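Local coordinates for putative alpha-N-acetylgalactosaminidase (Bacillus halodurans C-125, PDB 3CC1), which probably acts as a glycoside hydrolase that removes terminal alpha-linked N-acetylgalactosamine from glycans, at residues S18-G23 / D242-W247. Numbering follows the deposited sequence.
Sequences SWDCYG and DFWDDW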
ATOM      1  N   SER A  18      -1.640 -34.613   2.068  1.00 22.32           N
ATOM      2  CA  SER A  18      -0.366 -35.140   2.581  1.00 21.80           C
ATOM      3  C   SER A  18       0.769 -34.107   2.643  1.00 22.67           C
ATOM      4  O   SER A  18       1.792 -34.393   3.243  1.00 22.06           O
ATOM      5  CB  SER A  18       0.117 -36.305   1.715  1.00 21.75           C
ATOM      6  OG  SER A  18       0.448 -35.901   0.403  1.00 23.21           O
ATOM      7  N   TRP A  19       0.577 -32.925   2.062  1.00 22.09           N
ATOM      8  CA  TRP A  19       1.691 -31.990   1.849  1.00 23.01           C
ATOM      9  C   TRP A  19       2.312 -31.393   3.116  1.00 22.72           C
ATOM     10  O   TRP A  19       3.532 -31.403   3.271  1.00 23.51           O
ATOM     11  CB  TRP A  19       1.309 -30.851   0.893  1.00 23.11           C
ATOM     12  CG  TRP A  19       2.486 -29.983   0.620  1.00 22.71           C
ATOM     13  CD1 TRP A  19       2.759 -28.787   1.209  1.00 24.83           C
ATOM     14  CD2 TRP A  19       3.568 -30.226  -0.297  1.00 22.78           C
ATOM     15  NE1 TRP A  19       3.937 -28.283   0.732  1.00 20.47           N
ATOM     16  CE2 TRP A  19       4.455 -29.132  -0.193  1.00 24.17           C
ATOM     17  CE3 TRP A  19       3.878 -31.252  -1.187  1.00 24.05           C
ATOM     18  CZ2 TRP A  19       5.640 -29.051  -0.925  1.00 23.74           C
ATOM     19  CZ3 TRP A  19       5.041 -31.168  -1.927  1.00 26.57           C
ATOM     20  CH2 TRP A  19       5.914 -30.083  -1.789  1.00 26.06           C
ATOM     21  N   ASP A  20       1.492 -30.862   4.014  1.00 22.67           N
ATOM     22  CA  ASP A  20       2.046 -30.114   5.169  1.00 22.72           C
ATOM     23  C   ASP A  20       2.780 -31.036   6.176  1.00 22.78           C
ATOM     24  O   ASP A  20       3.643 -30.581   6.918  1.00 22.78           O
ATOM     25  CB  ASP A  20       0.976 -29.315   5.914  1.00 23.42           C
ATOM     26  CG  ASP A  20       0.522 -28.050   5.196  1.00 24.06           C
ATOM     27  OD1 ASP A  20       0.950 -27.737   4.053  1.00 25.78           O
ATOM     28  OD2 ASP A  20      -0.312 -27.335   5.822  1.00 25.21           O
ATOM     29  N   CYS A  21       2.421 -32.320   6.188  1.00 23.87           N
ATOM     30  CA  CYS A  21       3.044 -33.313   7.080  1.00 24.02           C
ATOM     31  C   CYS A  21       4.173 -34.068   6.399  1.00 22.91           C
ATOM     32  O   CYS A  21       5.219 -34.248   7.004  1.00 21.40           O
ATOM     33  CB  CYS A  21       2.026 -34.282   7.722  1.00 24.01           C
ATOM     34  SG  CYS A  21       0.675 -34.870   6.618  1.00 26.58           S
ATOM     35  N   TYR A  22       3.988 -34.472   5.138  1.00 22.29           N
ATOM     36  CA  TYR A  22       4.939 -35.388   4.482  1.00 21.96           C
ATOM     37  C   TYR A  22       5.528 -34.863   3.170  1.00 22.03           C
ATOM     38  O   TYR A  22       6.301 -35.546   2.487  1.00 20.33           O
ATOM     39  CB  TYR A  22       4.304 -36.785   4.248  1.00 22.40           C
ATOM     40  CG  TYR A  22       3.896 -37.418   5.544  1.00 22.25           C
ATOM     41  CD1 TYR A  22       4.856 -37.707   6.500  1.00 22.06           C
ATOM     42  CD2 TYR A  22       2.551 -37.654   5.852  1.00 22.73           C
ATOM     43  CE1 TYR A  22       4.516 -38.238   7.717  1.00 21.49           C
ATOM     44  CE2 TYR A  22       2.191 -38.198   7.070  1.00 21.62           C
ATOM     45  CZ  TYR A  22       3.179 -38.501   7.996  1.00 21.58           C
ATOM     46  OH  TYR A  22       2.852 -39.012   9.232  1.00 22.23           O
ATOM     47  N   GLY A  23       5.182 -33.637   2.832  1.00 22.23           N
ATOM     48  CA  GLY A  23       5.691 -33.027   1.630  1.00 21.36           C
ATOM     49  C   GLY A  23       5.353 -33.832   0.404  1.00 21.98           C
ATOM     50  O   GLY A  23       4.186 -34.216   0.190  1.00 21.00           O
ATOM     51  N   ASP A 242       3.027 -20.318  -0.490  1.00 26.98           N
ATOM     52  CA  ASP A 242       2.016 -21.211  -0.007  1.00 26.54           C
ATOM     53  C   ASP A 242       1.714 -20.922   1.459  1.00 25.54           C
ATOM     54  O   ASP A 242       2.590 -20.503   2.249  1.00 24.46           O
ATOM     55  CB  ASP A 242       2.446 -22.656  -0.194  1.00 26.46           C
ATOM     56  CG  ASP A 242       2.355 -23.089  -1.655  1.00 29.95           C
ATOM     57  OD1 ASP A 242       1.246 -22.978  -2.254  1.00 33.45           O
ATOM     58  OD2 ASP A 242       3.390 -23.518  -2.191  1.00 31.39           O
ATOM     59  N   PHE A 243       0.460 -21.177   1.801  1.00 24.25           N
ATOM     60  CA  PHE A 243      -0.009 -20.975   3.134  1.00 22.74           C
ATOM     61  C   PHE A 243       0.607 -21.983   4.066  1.00 21.81           C
ATOM     62  O   PHE A 243       0.642 -23.200   3.803  1.00 21.44           O
ATOM     63  CB  PHE A 243      -1.536 -20.940   3.208  1.00 23.21           C
ATOM     64  CG  PHE A 243      -2.025 -20.519   4.544  1.00 22.09           C
ATOM     65  CD1 PHE A 243      -1.892 -19.204   4.950  1.00 22.87           C
ATOM     66  CD2 PHE A 243      -2.546 -21.442   5.434  1.00 21.87           C
ATOM     67  CE1 PHE A 243      -2.304 -18.814   6.193  1.00 22.09           C
ATOM     68  CE2 PHE A 243      -2.946 -21.055   6.672  1.00 22.89           C
ATOM     69  CZ  PHE A 243      -2.807 -19.720   7.071  1.00 22.12           C
ATOM     70  N   TRP A 244       1.105 -21.430   5.176  1.00 22.18           N
ATOM     71  CA  TRP A 244       1.699 -22.174   6.277  1.00 21.10           C
ATOM     72  C   TRP A 244       1.386 -21.526   7.634  1.00 21.81           C
ATOM     73  O   TRP A 244       0.774 -20.449   7.719  1.00 22.29           O
ATOM     74  CB  TRP A 244       3.240 -22.273   6.103  1.00 21.31           C
ATOM     75  CG  TRP A 244       3.722 -23.368   5.243  1.00 21.45           C
ATOM     76  CD1 TRP A 244       4.206 -23.268   3.966  1.00 21.95           C
ATOM     77  CD2 TRP A 244       3.802 -24.753   5.584  1.00 22.71           C
ATOM     78  NE1 TRP A 244       4.584 -24.492   3.504  1.00 21.87           N
ATOM     79  CE2 TRP A 244       4.344 -25.427   4.473  1.00 19.91           C
ATOM     80  CE3 TRP A 244       3.468 -25.489   6.719  1.00 21.34           C
ATOM     81  CZ2 TRP A 244       4.555 -26.799   4.460  1.00 19.78           C
ATOM     82  CZ3 TRP A 244       3.676 -26.833   6.707  1.00 19.59           C
ATOM     83  CH2 TRP A 244       4.252 -27.481   5.583  1.00 19.04           C
ATOM     84  N   ASP A 245       1.844 -22.198   8.691  1.00 21.44           N
ATOM     85  CA  ASP A 245       1.693 -21.740  10.108  1.00 21.28           C
ATOM     86  C   ASP A 245       2.641 -20.582  10.458  1.00 22.34           C
ATOM     87  O   ASP A 245       3.581 -20.710  11.271  1.00 21.90           O
ATOM     88  CB  ASP A 245       1.841 -22.915  11.105  1.00 21.88           C
ATOM     89  CG  ASP A 245       3.136 -23.689  10.939  1.00 20.73           C
ATOM     90  OD1 ASP A 245       3.609 -23.899   9.789  1.00 21.26           O
ATOM     91  OD2 ASP A 245       3.671 -24.114  11.964  1.00 20.35           O
ATOM     92  N   ASP A 246       2.425 -19.462   9.783  0.50 22.26           N
ATOM     93  CA  ASP A 246       3.101 -18.217  10.138  0.50 22.86           C
ATOM     94  C   ASP A 246       2.119 -17.081  10.080  0.50 22.33           C
ATOM     95  O   ASP A 246       1.349 -16.956   9.131  0.50 22.27           O
ATOM     96  CB  ASP A 246       4.280 -17.913   9.217  0.50 23.19           C
ATOM     97  CG  ASP A 246       5.113 -16.726   9.718  0.50 26.56           C
ATOM     98  OD1 ASP A 246       4.789 -15.568   9.340  0.50 30.61           O
ATOM     99  OD2 ASP A 246       6.109 -16.955  10.462  0.50 29.76           O
ATOM    100  N   TRP A 247       2.116 -16.277  11.129  1.00 21.70           N
ATOM    101  CA  TRP A 247       1.138 -15.193  11.220  1.00 21.67           C
ATOM    102  C   TRP A 247       1.214 -14.246  10.033  1.00 21.74           C
ATOM    103  O   TRP A 247       0.205 -13.716   9.587  1.00 20.80           O
ATOM    104  CB  TRP A 247       1.287 -14.395  12.511  1.00 22.01           C
ATOM    105  CG  TRP A 247       0.397 -13.194  12.536  1.00 21.15           C
ATOM    106  CD1 TRP A 247       0.779 -11.904  12.493  1.00 21.22           C
ATOM    107  CD2 TRP A 247      -1.040 -13.190  12.584  1.00 21.74           C
ATOM    108  NE1 TRP A 247      -0.326 -11.084  12.533  1.00 22.66           N
ATOM    109  CE2 TRP A 247      -1.457 -11.846  12.562  1.00 21.14           C
ATOM    110  CE3 TRP A 247      -2.004 -14.183  12.630  1.00 20.62           C
ATOM    111  CZ2 TRP A 247      -2.801 -11.470  12.614  1.00 20.93           C
ATOM    112  CZ3 TRP A 247      -3.357 -13.796  12.685  1.00 22.81           C
ATOM    113  CH2 TRP A 247      -3.728 -12.467  12.667  1.00 21.76           C
TER
HETATM  114  O   HOH W   1      -0.701 -25.024   5.138  1.00 19.95           O
HETATM  115  O   HOH W   2       1.065 -25.452   2.394  1.00 25.62           O
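The carboxylate of D20 reaches over one face of the W244 indole, near its rim, a worked example of how an acid can pack on an aromatic ring with water close by. Its CB lies off the plane and beyond the rim, 3.8 Å from W244 CZ3. CG follows at 3.7 Å from the same CZ3, carried there by a chi1 of -75° that sets it anti to the carbonyl carbon. Beyond it, OD1 stands 3.6 Å from W244 CH2, with the carboxylate tilted only 23° from the ring plane. OD2 heads for a water whose spacing is too short to trust, but a second water, 2.8 Å from D20 OD1 and 2.7 Å from F243 O, is placed to link them. The backbone adds an in-plane contact at the indole edge, D20 O to W244 CH2 at 3.4 Å. W19 crosses W244 at about a right angle, its NE1 4.1 Å from W244 CZ2, and both NE1 atoms donate to D286 OD2. A leucine in place of W244 would probably leave the D20 carboxylate without its flat packing surface and D286 with one indole donor fewer. The contact ties helix 19-22, after TIM-barrel strand 14-17, to the loop after strand 240-241; such loops usually border the active site, and an imidazole beside W19, probably from the crystallisation liquor, may mark a pocket. With no direct hydrogen bond between the segments, cohesion rests on ring packing, a shared acidic acceptor and perhaps water.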